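Local coordinates for protein SusD homolog (Bacteroides thetaiotaomicron, PDB 3SGH) that probably binds glycans at the cell surface as a SusD-like outer-membrane lipoprotein, helping to hand them to a partner transporter, at residues R198-E203 with A330-N335; V143-F148 with P204-T209; K192-I197 with A319-F324; K396-A401 with L407-T412. One frame throughout, in Å; residues are numbered along the deposited sequence.

Interaction 1: R198-E203 with A330-N335; sequences RISGVE and ALKGWN
S200 and K332 mark the closest approach of the two backbones, their CA atoms 9.4 Å apart, so side chains must span the gap. Each segment spans the end of a helix: R198-E203 turns from helix 181-198 into the next helix, and A330-N335 leaves its helix by a Schellman motif, in which G333 takes the positive phi (86°) that closes the motif. The long K332 does most of the reaching, bending at its last torsion (chi4 -63°). Its ammonium NZ gives a weak hydrogen bond to S200 OG, 3.2 Å away, and donates to a water 2.9 Å off that in turn donates to S200 O. Serine suits this place, because its short side chain keeps OG near the backbone, where it can bond its stronger partner, I197 O. W334 meets the same serine differently: the rim of its indole, at CH2, lies 3.7 Å from S200 CB, near the ring plane. Above one face of that indole runs the K332 methylene CD, so apolar chain and aromatic ring share the approach. Around this junction, helix 204-217 packs A207 against S200 and Q208 and A211 against W334, while R431 of helix 424-432 also touches S200.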
loop_
_atom_site.group_PDB
_atom_site.type_symbol
_atom_site.label_atom_id
_atom_site.label_comp_id
_atom_site.label_asym_id
_atom_site.label_seq_id
_atom_site.Cartn_x
_atom_site.Cartn_y
_atom_site.Cartn_z
ATOM N N ARG A 198 2.311 -8.522 8.061
ATOM C CA ARG A 198 0.960 -8.644 7.493
ATOM C C ARG A 198 0.288 -9.954 7.832
ATOM O O ARG A 198 -0.951 -9.980 8.048
ATOM C CB ARG A 198 0.977 -8.442 6.005
ATOM C CG ARG A 198 -0.472 -8.413 5.463
ATOM C CD ARG A 198 -0.643 -7.661 4.303
ATOM N NE ARG A 198 -0.185 -6.295 4.433
ATOM C CZ ARG A 198 0.136 -5.579 3.373
ATOM N NH1 ARG A 198 0.004 -6.119 2.149
ATOM N NH2 ARG A 198 0.578 -4.323 3.517
ATOM N N ILE A 199 1.085 -11.040 7.850
ATOM C CA ILE A 199 0.571 -12.369 8.219
ATOM C C ILE A 199 0.711 -12.777 9.706
ATOM O O ILE A 199 0.406 -13.959 10.068
ATOM C CB ILE A 199 1.096 -13.471 7.274
ATOM C CG1 ILE A 199 2.592 -13.733 7.467
ATOM C CG2 ILE A 199 0.794 -13.131 5.796
ATOM C CD1 ILE A 199 2.968 -15.169 7.022
ATOM N N SER A 200 1.045 -11.792 10.555
ATOM C CA SER A 200 1.458 -12.051 11.925
ATOM C C SER A 200 0.268 -12.371 12.815
ATOM O O SER A 200 0.426 -13.027 13.866
ATOM C CB SER A 200 2.257 -10.894 12.500
ATOM O OG SER A 200 1.508 -9.703 12.564
ATOM N N GLY A 201 -0.928 -11.935 12.395
ATOM C CA GLY A 201 -2.139 -12.229 13.179
ATOM C C GLY A 201 -2.511 -13.696 13.036
ATOM O O GLY A 201 -2.837 -14.403 14.030
ATOM N N VAL A 202 -2.473 -14.172 11.792
ATOM C CA VAL A 202 -2.880 -15.549 11.495
ATOM C C VAL A 202 -1.786 -16.550 11.774
ATOM O O VAL A 202 -2.093 -17.636 12.234
ATOM C CB VAL A 202 -3.395 -15.704 10.034
ATOM C CG1 VAL A 202 -2.313 -15.300 8.995
ATOM C CG2 VAL A 202 -3.953 -17.152 9.765
ATOM N N GLU A 203 -0.518 -16.181 11.560
ATOM C CA GLU A 203 0.633 -17.057 11.852
ATOM C C GLU A 203 1.718 -16.380 12.703
ATOM O O GLU A 203 2.804 -15.993 12.195
ATOM C CB GLU A 203 1.229 -17.608 10.557
ATOM C CG GLU A 203 0.313 -18.568 9.813
ATOM C CD GLU A 203 1.020 -19.342 8.734
ATOM O OE1 GLU A 203 1.937 -18.763 8.111
ATOM O OE2 GLU A 203 0.658 -20.519 8.492
ATOM N N ALA A 330 8.312 -4.917 17.956
ATOM C CA ALA A 330 8.701 -4.774 19.366
ATOM C C ALA A 330 7.508 -4.839 20.317
ATOM O O ALA A 330 7.593 -5.479 21.390
ATOM C CB ALA A 330 9.554 -3.470 19.566
ATOM N N LEU A 331 6.404 -4.189 19.952
ATOM C CA LEU A 331 5.142 -4.278 20.719
ATOM C C LEU A 331 4.633 -5.718 20.864
ATOM O O LEU A 331 4.002 -6.086 21.878
ATOM C CB LEU A 331 4.059 -3.435 20.063
ATOM C CG LEU A 331 4.285 -1.903 20.146
ATOM C CD1 LEU A 331 3.073 -1.269 19.475
ATOM C CD2 LEU A 331 4.432 -1.459 21.607
ATOM N N LYS A 332 4.928 -6.526 19.853
ATOM C CA LYS A 332 4.494 -7.926 19.857
ATOM C C LYS A 332 5.385 -8.803 20.756
ATOM O O LYS A 332 5.144 -10.002 20.918
ATOM C CB LYS A 332 4.503 -8.482 18.440
ATOM C CG LYS A 332 3.421 -7.962 17.531
ATOM C CD LYS A 332 3.625 -8.575 16.140
ATOM C CE LYS A 332 2.596 -8.129 15.141
ATOM N NZ LYS A 332 1.232 -8.554 15.521
ATOM N N GLY A 333 6.462 -8.240 21.283
ATOM C CA GLY A 333 7.449 -9.023 22.012
ATOM C C GLY A 333 8.526 -9.668 21.165
ATOM O O GLY A 333 9.295 -10.486 21.685
ATOM N N TRP A 334 8.624 -9.301 19.882
ATOM C CA TRP A 334 9.655 -9.854 18.998
ATOM C C TRP A 334 10.995 -9.166 19.285
ATOM O O TRP A 334 11.035 -8.083 19.876
ATOM C CB TRP A 334 9.272 -9.682 17.534
ATOM C CG TRP A 334 8.009 -10.386 17.107
ATOM C CD1 TRP A 334 7.212 -11.239 17.830
ATOM C CD2 TRP A 334 7.418 -10.287 15.806
ATOM N NE1 TRP A 334 6.161 -11.667 17.043
ATOM C CE2 TRP A 334 6.272 -11.100 15.802
ATOM C CE3 TRP A 334 7.761 -9.584 14.646
ATOM C CZ2 TRP A 334 5.471 -11.246 14.666
ATOM C CZ3 TRP A 334 6.947 -9.706 13.529
ATOM C CH2 TRP A 334 5.809 -10.535 13.559
ATOM N N ASN A 335 12.089 -9.791 18.856
ATOM C CA ASN A 335 13.391 -9.215 19.068
ATOM C C ASN A 335 13.798 -8.469 17.801
ATOM O O ASN A 335 14.185 -9.101 16.835
ATOM C CB ASN A 335 14.392 -10.335 19.413
ATOM C CG ASN A 335 13.970 -11.142 20.666
ATOM O OD1 ASN A 335 14.010 -12.363 20.668
ATOM N ND2 ASN A 335 13.564 -10.470 21.681
HETATM O O HOH W 1 1.385 -11.356 16.045
#

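Interaction 2: V143-F148 with P204-T209; sequences VWHAMF and PEYAQT
H145 of helix 140-162 and Y206 of helix 204-217 face one another with their CA atoms 9.4 Å apart, a spacing that two long aromatic side chains fill from opposite directions. The imidazole and phenol rings form an offset stack: their planes differ by just 5° and their centroids lie 3.8 Å apart. The overlap is deep, with H145 NE2 above the middle of the phenol ring and Y206 CZ over the middle of the imidazole; the closest carbons, H145 CE1 and Y206 CE1, are 3.5 Å apart. Y206 gets there with CG anti to its own backbone N (chi1 178°), which carries the ring out toward helix 140-162. Histidine suits the other side because its ring can stack and still bond at its rim: NE2 makes a hydrogen bond to E203 OE1, which should help to fix the rotation of the imidazole. F148, one turn further along, meets Y206 in an offset edge-to-face pair, the phenol edge turned toward the phenylalanine face with planes at 75°. Here Y206 CE2 lies 3.8 Å from F148 CD2, and the hydroxyl OH passes 3.5 Å from F148 CB. Together the three rings make an aromatic cluster that joins helix 140-162 to helix 204-217 within the alpha-alpha superhelix of this SusD-like protein.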
loop_
_atom_site.group_PDB
_atom_site.type_symbol
_atom_site.label_atom_id
_atom_site.label_comp_id
_atom_site.label_asym_id
_atom_site.label_seq_id
_atom_site.Cartn_x
_atom_site.Cartn_y
_atom_site.Cartn_z
ATOM N N VAL A 143 0.513 -19.513 -0.961
ATOM C CA VAL A 143 1.166 -18.434 -1.737
ATOM C C VAL A 143 2.027 -17.545 -0.841
ATOM O O VAL A 143 3.112 -17.193 -1.228
ATOM C CB VAL A 143 0.199 -17.603 -2.633
ATOM C CG1 VAL A 143 -0.832 -16.804 -1.833
ATOM C CG2 VAL A 143 1.001 -16.716 -3.543
ATOM N N TRP A 144 1.577 -17.207 0.361
ATOM C CA TRP A 144 2.426 -16.410 1.240
ATOM C C TRP A 144 3.731 -17.147 1.544
ATOM O O TRP A 144 4.811 -16.572 1.458
ATOM C CB TRP A 144 1.660 -16.015 2.502
ATOM C CG TRP A 144 0.722 -14.829 2.236
ATOM C CD1 TRP A 144 -0.609 -14.893 1.963
ATOM C CD2 TRP A 144 1.074 -13.435 2.147
ATOM N NE1 TRP A 144 -1.115 -13.664 1.765
ATOM C CE2 TRP A 144 -0.113 -12.736 1.834
ATOM C CE3 TRP A 144 2.256 -12.726 2.313
ATOM C CZ2 TRP A 144 -0.150 -11.347 1.708
ATOM C CZ3 TRP A 144 2.234 -11.341 2.141
ATOM C CH2 TRP A 144 1.046 -10.676 1.829
ATOM N N HIS A 145 3.633 -18.419 1.901
ATOM C CA HIS A 145 4.864 -19.211 2.183
ATOM C C HIS A 145 5.773 -19.360 0.958
ATOM O O HIS A 145 7.011 -19.164 1.059
ATOM C CB HIS A 145 4.518 -20.565 2.773
ATOM C CG HIS A 145 4.047 -20.502 4.196
ATOM N ND1 HIS A 145 4.324 -21.490 5.112
ATOM C CD2 HIS A 145 3.293 -19.593 4.847
ATOM C CE1 HIS A 145 3.767 -21.182 6.271
ATOM N NE2 HIS A 145 3.129 -20.037 6.136
ATOM N N ALA A 146 5.174 -19.648 -0.204
ATOM C CA ALA A 146 5.913 -19.711 -1.459
ATOM C C ALA A 146 6.636 -18.406 -1.772
ATOM O O ALA A 146 7.780 -18.457 -2.202
ATOM C CB ALA A 146 5.005 -20.079 -2.633
HETATM N N MSE A 147 5.957 -17.266 -1.563
HETATM C CA MSE A 147 6.552 -15.955 -1.825
HETATM C C MSE A 147 7.706 -15.681 -0.862
HETATM O O MSE A 147 8.738 -15.160 -1.302
HETATM C CB MSE A 147 5.516 -14.809 -1.828
HETATM C CG MSE A 147 4.548 -14.886 -2.945
HETATM SE SE MSE A 147 3.398 -13.342 -3.048
HETATM C CE MSE A 147 2.432 -13.719 -1.401
ATOM N N PHE A 148 7.576 -16.025 0.421
ATOM C CA PHE A 148 8.718 -15.922 1.361
ATOM C C PHE A 148 9.917 -16.764 0.867
ATOM O O PHE A 148 11.059 -16.304 0.885
ATOM C CB PHE A 148 8.340 -16.346 2.798
ATOM C CG PHE A 148 7.620 -15.279 3.609
ATOM C CD1 PHE A 148 8.303 -14.159 4.038
ATOM C CD2 PHE A 148 6.260 -15.402 3.926
ATOM C CE1 PHE A 148 7.694 -13.171 4.760
ATOM C CE2 PHE A 148 5.636 -14.426 4.674
ATOM C CZ PHE A 148 6.351 -13.299 5.097
ATOM N N PRO A 204 1.440 -16.235 13.993
ATOM C CA PRO A 204 2.333 -15.409 14.802
ATOM C C PRO A 204 3.742 -15.929 14.904
ATOM O O PRO A 204 4.700 -15.150 14.925
ATOM C CB PRO A 204 1.666 -15.401 16.183
ATOM C CG PRO A 204 0.423 -16.142 16.088
ATOM C CD PRO A 204 0.158 -16.490 14.669
ATOM N N GLU A 205 3.891 -17.242 14.967
ATOM C CA GLU A 205 5.244 -17.765 15.173
ATOM C C GLU A 205 6.016 -17.822 13.858
ATOM O O GLU A 205 7.178 -17.389 13.830
ATOM C CB GLU A 205 5.254 -19.072 15.959
ATOM C CG GLU A 205 4.576 -18.962 17.366
ATOM C CD GLU A 205 5.106 -17.813 18.247
ATOM O OE1 GLU A 205 6.342 -17.703 18.430
ATOM O OE2 GLU A 205 4.266 -17.033 18.764
ATOM N N TYR A 206 5.397 -18.248 12.760
ATOM C CA TYR A 206 6.066 -18.220 11.442
ATOM C C TYR A 206 6.450 -16.773 11.086
ATOM O O TYR A 206 7.546 -16.512 10.601
ATOM C CB TYR A 206 5.164 -18.821 10.372
ATOM C CG TYR A 206 5.705 -18.824 8.970
ATOM C CD1 TYR A 206 6.403 -19.920 8.469
ATOM C CD2 TYR A 206 5.485 -17.760 8.119
ATOM C CE1 TYR A 206 6.873 -19.925 7.150
ATOM C CE2 TYR A 206 5.925 -17.777 6.837
ATOM C CZ TYR A 206 6.611 -18.817 6.347
ATOM O OH TYR A 206 7.050 -18.757 5.030
ATOM N N ALA A 207 5.538 -15.839 11.349
ATOM C CA ALA A 207 5.784 -14.428 11.093
ATOM C C ALA A 207 6.985 -13.886 11.889
ATOM O O ALA A 207 7.819 -13.145 11.367
ATOM C CB ALA A 207 4.556 -13.595 11.374
ATOM N N GLN A 208 7.020 -14.172 13.177
ATOM C CA GLN A 208 8.125 -13.772 14.004
ATOM C C GLN A 208 9.463 -14.245 13.442
ATOM O O GLN A 208 10.440 -13.468 13.400
ATOM C CB GLN A 208 7.975 -14.262 15.455
ATOM C CG GLN A 208 9.156 -13.860 16.331
ATOM C CD GLN A 208 8.933 -14.127 17.840
ATOM O OE1 GLN A 208 7.912 -14.674 18.232
ATOM N NE2 GLN A 208 9.906 -13.735 18.673
ATOM N N THR A 209 9.536 -15.519 13.086
ATOM C CA THR A 209 10.757 -16.058 12.510
ATOM C C THR A 209 11.202 -15.319 11.272
ATOM O O THR A 209 12.361 -14.903 11.146
ATOM C CB THR A 209 10.598 -17.540 12.191
ATOM O OG1 THR A 209 10.347 -18.234 13.403
ATOM C CG2 THR A 209 11.907 -18.109 11.586
#

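Interaction 3: K192-I197 with A319-F324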
loop_
_atom_site.group_PDB
_atom_site.type_symbol
_atom_site.label_atom_id
_atom_site.label_comp_id
_atom_site.label_asym_id
_atom_site.label_seq_id
_atom_site.Cartn_x
_atom_site.Cartn_y
_atom_site.Cartn_z
ATOM N N LYS A 192 10.293 -8.280 3.142
ATOM C CA LYS A 192 10.155 -9.501 3.937
ATOM C C LYS A 192 9.523 -9.153 5.284
ATOM O O LYS A 192 8.597 -9.806 5.726
ATOM C CB LYS A 192 11.485 -10.204 4.121
ATOM C CG LYS A 192 11.406 -11.516 4.912
ATOM C CD LYS A 192 12.784 -12.225 4.830
ATOM C CE LYS A 192 12.822 -13.489 5.652
ATOM N NZ LYS A 192 14.086 -14.268 5.495
ATOM N N LEU A 193 9.985 -8.078 5.910
ATOM C CA LEU A 193 9.408 -7.649 7.198
ATOM C C LEU A 193 7.954 -7.154 7.071
ATOM O O LEU A 193 7.104 -7.507 7.924
ATOM C CB LEU A 193 10.288 -6.589 7.847
ATOM C CG LEU A 193 9.872 -6.066 9.203
ATOM C CD1 LEU A 193 9.775 -7.231 10.194
ATOM C CD2 LEU A 193 10.897 -5.021 9.688
ATOM N N ARG A 194 7.658 -6.400 6.015
ATOM C CA ARG A 194 6.250 -5.975 5.721
ATOM C C ARG A 194 5.320 -7.176 5.619
ATOM O O ARG A 194 4.235 -7.235 6.254
ATOM C CB ARG A 194 6.166 -5.199 4.425
ATOM C CG ARG A 194 4.732 -4.808 4.061
ATOM C CD ARG A 194 4.643 -4.312 2.610
ATOM N NE ARG A 194 5.231 -2.996 2.428
ATOM C CZ ARG A 194 5.283 -2.363 1.239
ATOM N NH1 ARG A 194 4.813 -2.948 0.133
ATOM N NH2 ARG A 194 5.836 -1.186 1.140
HETATM N N MSE A 195 5.757 -8.169 4.837
HETATM C CA MSE A 195 4.994 -9.399 4.649
HETATM C C MSE A 195 4.781 -10.169 5.955
HETATM O O MSE A 195 3.644 -10.640 6.252
HETATM C CB MSE A 195 5.660 -10.264 3.549
HETATM C CG MSE A 195 5.670 -9.529 2.236
HETATM SE SE MSE A 195 6.676 -10.544 0.898
HETATM C CE MSE A 195 5.804 -12.228 1.119
ATOM N N ALA A 196 5.848 -10.275 6.748
ATOM C CA ALA A 196 5.826 -10.971 8.025
ATOM C C ALA A 196 4.803 -10.319 8.966
ATOM O O ALA A 196 3.977 -10.994 9.565
ATOM C CB ALA A 196 7.221 -10.969 8.683
ATOM N N ILE A 197 4.853 -8.995 9.087
ATOM C CA ILE A 197 3.880 -8.257 9.918
ATOM C C ILE A 197 2.460 -8.492 9.381
ATOM O O ILE A 197 1.533 -8.734 10.147
ATOM C CB ILE A 197 4.224 -6.731 9.987
ATOM C CG1 ILE A 197 5.446 -6.542 10.938
ATOM C CG2 ILE A 197 2.962 -5.881 10.427
ATOM C CD1 ILE A 197 5.107 -6.716 12.467
ATOM N N ALA A 319 12.125 4.488 3.955
ATOM C CA ALA A 319 12.907 4.007 5.081
ATOM C C ALA A 319 12.075 4.038 6.386
ATOM O O ALA A 319 12.229 3.153 7.249
ATOM C CB ALA A 319 14.217 4.799 5.230
ATOM N N ALA A 320 11.193 5.042 6.514
ATOM C CA ALA A 320 10.318 5.155 7.696
ATOM C C ALA A 320 9.509 3.876 7.949
ATOM O O ALA A 320 9.280 3.509 9.102
ATOM C CB ALA A 320 9.378 6.401 7.574
ATOM N N GLU A 321 9.080 3.193 6.882
ATOM C CA GLU A 321 8.242 1.999 7.037
ATOM C C GLU A 321 8.998 0.914 7.798
ATOM O O GLU A 321 8.399 0.222 8.626
ATOM C CB GLU A 321 7.780 1.456 5.682
ATOM C CG GLU A 321 6.742 0.360 5.836
ATOM C CD GLU A 321 6.230 -0.243 4.527
ATOM O OE1 GLU A 321 6.533 0.304 3.452
ATOM O OE2 GLU A 321 5.460 -1.238 4.610
ATOM N N ALA A 322 10.309 0.775 7.526
ATOM C CA ALA A 322 11.114 -0.239 8.241
ATOM C C ALA A 322 11.182 0.022 9.736
ATOM O O ALA A 322 11.211 -0.941 10.558
ATOM C CB ALA A 322 12.539 -0.357 7.658
ATOM N N ALA A 323 11.214 1.293 10.115
ATOM C CA ALA A 323 11.247 1.654 11.534
ATOM C C ALA A 323 9.892 1.319 12.165
ATOM O O ALA A 323 9.822 0.713 13.233
ATOM C CB ALA A 323 11.581 3.103 11.697
ATOM N N PHE A 324 8.793 1.688 11.497
ATOM C CA PHE A 324 7.462 1.436 12.067
ATOM C C PHE A 324 7.109 -0.044 12.105
ATOM O O PHE A 324 6.398 -0.463 13.004
ATOM C CB PHE A 324 6.345 2.227 11.363
ATOM C CG PHE A 324 6.382 3.703 11.632
ATOM C CD1 PHE A 324 6.074 4.221 12.899
ATOM C CD2 PHE A 324 6.704 4.577 10.620
ATOM C CE1 PHE A 324 6.129 5.576 13.119
ATOM C CE2 PHE A 324 6.738 5.953 10.816
ATOM C CZ PHE A 324 6.457 6.460 12.068
#
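Ionic contact dominates here: R194 of helix 181-198 grips the carboxylate of E321 on helix 319-331 side-on, with two nitrogens and one oxygen for each. R194 NE reaches E321 OE2 at 2.8 Å, and R194 NH2 reaches E321 OE1 at the same 2.8 Å. The second bond is the straighter, 165° at the hydrogen, uses the syn lone pair of OE1 and lies in the guanidinium plane; the first approaches OE2 on its syn side, tilted out of both planes. Overall the two flat groups are nearly coplanar, 13° apart, although the side chains that carry them cross at about a right angle. A bend at chi3 (-73°) turns the arginine head so that its NE edge looks at the glutamate, which itself comes out straight beyond CG. The third nitrogen, NH1, has a hydrogen bond with Y111 OH, giving the guanidinium a further hold. Replacing R194 by an alanine removes both bonds and is likely to leave the buried carboxylate of E321 without its mate, while Y111 would lose a partner.

Van der Waals packing is loose by comparison. L193 and A322 have the nearest CA atoms, 7.7 Å apart, and the methyl CD2 of L193 lies 4.2 Å from A322 O, a backbone carbonyl that already accepts from R326 NE; the small alanine suits a place where the helices come this near.

Since all four touching residues are buried, the chemistry implies an internal ion pair whose opposite charges probably stabilise one another, with paired bonds that hold the two flat groups close to one plane and probably help to set how the helices lie together.

Interaction 4: K396-A401 with L407-T412; sequences KWEDGA and LERVLT
R409, on helix 403-417, reaches back to the turn just before that helix, and its CA lies 7.9 Å from that of W397. The arginine chain leaves the helix and bends at chi3 (-74°), which turns its head so that K396 O sits over one face of the guanidinium and the methyl of A401 lies at its edge. NE bonds to T394 O, and NH1 donates to a water 3.0 Å away that also accepts from E398 N at 3.1 Å and rests over the centre of the W397 indole face. The salt bridge to E398 is loose, OE1 to NH2 3.6 Å in one of two modelled glutamate conformers. The methylene CD of R409 packs 3.7 Å from W397 CE3. V410 adds a branched apolar end, CG2 touching W397 CZ3 at 3.6 Å near the ring plane. At T412, OG1 bonds E408 O at 2.7 Å, joining the backbone N on the opposite face of that carbonyl. A leucine in place of R409 would probably leave T394 O without the NE donor, the water with one donor fewer and E398 without its charge partner. Thus one arginine serves as both donor and apolar packing, tying the turn to its helix.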
loop_
_atom_site.group_PDB
_atom_site.type_symbol
_atom_site.label_atom_id
_atom_site.label_comp_id
_atom_site.label_asym_id
_atom_site.label_seq_id
_atom_site.Cartn_x
_atom_site.Cartn_y
_atom_site.Cartn_z
ATOM N N LYS A 396 2.854 12.089 21.228
ATOM C CA LYS A 396 3.943 11.770 22.166
ATOM C C LYS A 396 3.830 10.347 22.673
ATOM O O LYS A 396 2.759 9.916 23.112
ATOM C CB LYS A 396 3.945 12.720 23.372
ATOM C CG LYS A 396 5.093 12.510 24.389
ATOM C CD LYS A 396 4.585 12.700 25.822
ATOM C CE LYS A 396 5.679 13.144 26.796
ATOM N NZ LYS A 396 6.937 12.325 26.726
ATOM N N TRP A 397 4.937 9.631 22.622
ATOM C CA TRP A 397 5.016 8.277 23.134
ATOM C C TRP A 397 4.772 8.249 24.642
ATOM O O TRP A 397 5.310 9.081 25.382
ATOM C CB TRP A 397 6.359 7.639 22.843
ATOM C CG TRP A 397 6.319 6.190 23.171
ATOM C CD1 TRP A 397 6.736 5.592 24.323
ATOM C CD2 TRP A 397 5.766 5.157 22.360
ATOM N NE1 TRP A 397 6.491 4.246 24.264
ATOM C CE2 TRP A 397 5.898 3.958 23.063
ATOM C CE3 TRP A 397 5.190 5.127 21.090
ATOM C CZ2 TRP A 397 5.460 2.759 22.550
ATOM C CZ3 TRP A 397 4.765 3.941 20.589
ATOM C CH2 TRP A 397 4.895 2.774 21.309
ATOM N N GLU A 398 3.931 7.306 25.049
ATOM C CA GLU A 398 3.586 7.098 26.444
ATOM C C GLU A 398 3.936 5.664 26.844
ATOM O O GLU A 398 3.285 4.729 26.403
ATOM C CB GLU A 398 2.099 7.361 26.634
ATOM C CG GLU A 398 1.648 8.726 26.108
ATOM C CD GLU A 398 0.245 9.094 26.518
ATOM O OE1 GLU A 398 -0.664 8.266 26.287
ATOM O OE2 GLU A 398 0.055 10.221 27.038
ATOM N N ASP A 399 4.958 5.496 27.686
ATOM C CA ASP A 399 5.440 4.172 28.089
ATOM C C ASP A 399 4.373 3.372 28.861
ATOM O O ASP A 399 4.349 2.147 28.825
ATOM C CB ASP A 399 6.711 4.300 28.954
ATOM C CG ASP A 399 8.022 4.397 28.120
ATOM O OD1 ASP A 399 8.056 4.051 26.902
ATOM O OD2 ASP A 399 9.062 4.791 28.718
ATOM N N GLY A 400 3.478 4.086 29.515
ATOM C CA GLY A 400 2.431 3.484 30.334
ATOM C C GLY A 400 1.108 3.254 29.623
ATOM O O GLY A 400 0.205 2.689 30.219
ATOM N N ALA A 401 0.981 3.644 28.345
ATOM C CA ALA A 401 -0.281 3.413 27.628
ATOM C C ALA A 401 -0.594 1.932 27.543
ATOM O O ALA A 401 0.306 1.137 27.549
ATOM C CB ALA A 401 -0.238 4.013 26.202
ATOM N N LEU A 407 -0.314 0.381 20.017
ATOM C CA LEU A 407 -0.424 -0.103 18.634
ATOM C C LEU A 407 -1.043 0.951 17.729
ATOM O O LEU A 407 -0.535 1.196 16.614
ATOM C CB LEU A 407 -1.214 -1.392 18.607
ATOM C CG LEU A 407 -1.296 -2.100 17.252
ATOM C CD1 LEU A 407 0.075 -2.426 16.713
ATOM C CD2 LEU A 407 -2.205 -3.378 17.324
ATOM N N GLU A 408 -2.124 1.587 18.192
ATOM C CA GLU A 408 -2.791 2.601 17.374
ATOM C C GLU A 408 -1.849 3.780 17.112
ATOM O O GLU A 408 -1.816 4.315 16.001
ATOM C CB GLU A 408 -4.071 3.091 18.028
ATOM C CG GLU A 408 -4.805 4.111 17.147
ATOM C CD GLU A 408 -6.148 4.581 17.641
ATOM O OE1 GLU A 408 -6.555 4.257 18.788
ATOM O OE2 GLU A 408 -6.823 5.282 16.817
ATOM N N ARG A 409 -1.061 4.133 18.114
ATOM C CA ARG A 409 -0.080 5.187 17.968
ATOM C C ARG A 409 0.950 4.854 16.886
ATOM O O ARG A 409 1.178 5.655 15.958
ATOM C CB ARG A 409 0.621 5.429 19.305
ATOM C CG ARG A 409 1.633 6.544 19.262
ATOM C CD ARG A 409 2.028 7.007 20.660
ATOM N NE ARG A 409 0.952 7.786 21.266
ATOM C CZ ARG A 409 0.202 7.456 22.317
ATOM N NH1 ARG A 409 0.400 6.338 23.017
ATOM N NH2 ARG A 409 -0.741 8.301 22.708
ATOM N N VAL A 410 1.558 3.666 16.997
ATOM C CA VAL A 410 2.496 3.207 15.970
ATOM C C VAL A 410 1.871 3.216 14.551
ATOM O O VAL A 410 2.420 3.765 13.600
ATOM C CB VAL A 410 3.086 1.848 16.353
ATOM C CG1 VAL A 410 3.807 1.154 15.196
ATOM C CG2 VAL A 410 4.012 2.005 17.597
ATOM N N LEU A 411 0.734 2.537 14.394
ATOM C CA LEU A 411 0.122 2.405 13.086
ATOM C C LEU A 411 -0.465 3.689 12.513
ATOM O O LEU A 411 -0.472 3.873 11.286
ATOM C CB LEU A 411 -0.931 1.293 13.105
ATOM C CG LEU A 411 -0.313 -0.046 13.427
ATOM C CD1 LEU A 411 -1.398 -1.126 13.342
ATOM C CD2 LEU A 411 0.846 -0.344 12.489
ATOM N N THR A 412 -0.917 4.599 13.359
ATOM C CA THR A 412 -1.348 5.926 12.876
ATOM C C THR A 412 -0.181 6.744 12.294
ATOM O O THR A 412 -0.300 7.313 11.185
ATOM C CB THR A 412 -2.103 6.708 13.974
ATOM O OG1 THR A 412 -3.228 5.927 14.389
ATOM C CG2 THR A 412 -2.613 8.079 13.443
HETATM O O HOH W 2 2.854 4.795 23.592
#

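Interactions 1, 2 and 3 cluster together, with centres 11 to 14 Å apart, and their segments alternate along the chain: helix 140-162, helix 181-198, the turn after it and helix 204-217 come first, and helix 319-331 with its exit returns to meet them. Interactions 1 and 3 share helix 319-331, interaction 3 near its start and interaction 1 at its end, while interactions 1 and 2 touch where I199 packs on F148. Interaction 4 follows in sequence, a local contact about 16 Å from interaction 1 and 26 Å from interaction 2 between centres, joined to the group where L331 packs on L407 and V410. Helix 319-331 thus bridges the early helices to helix 403-417, knitting distant parts of the sequence into one superhelical body.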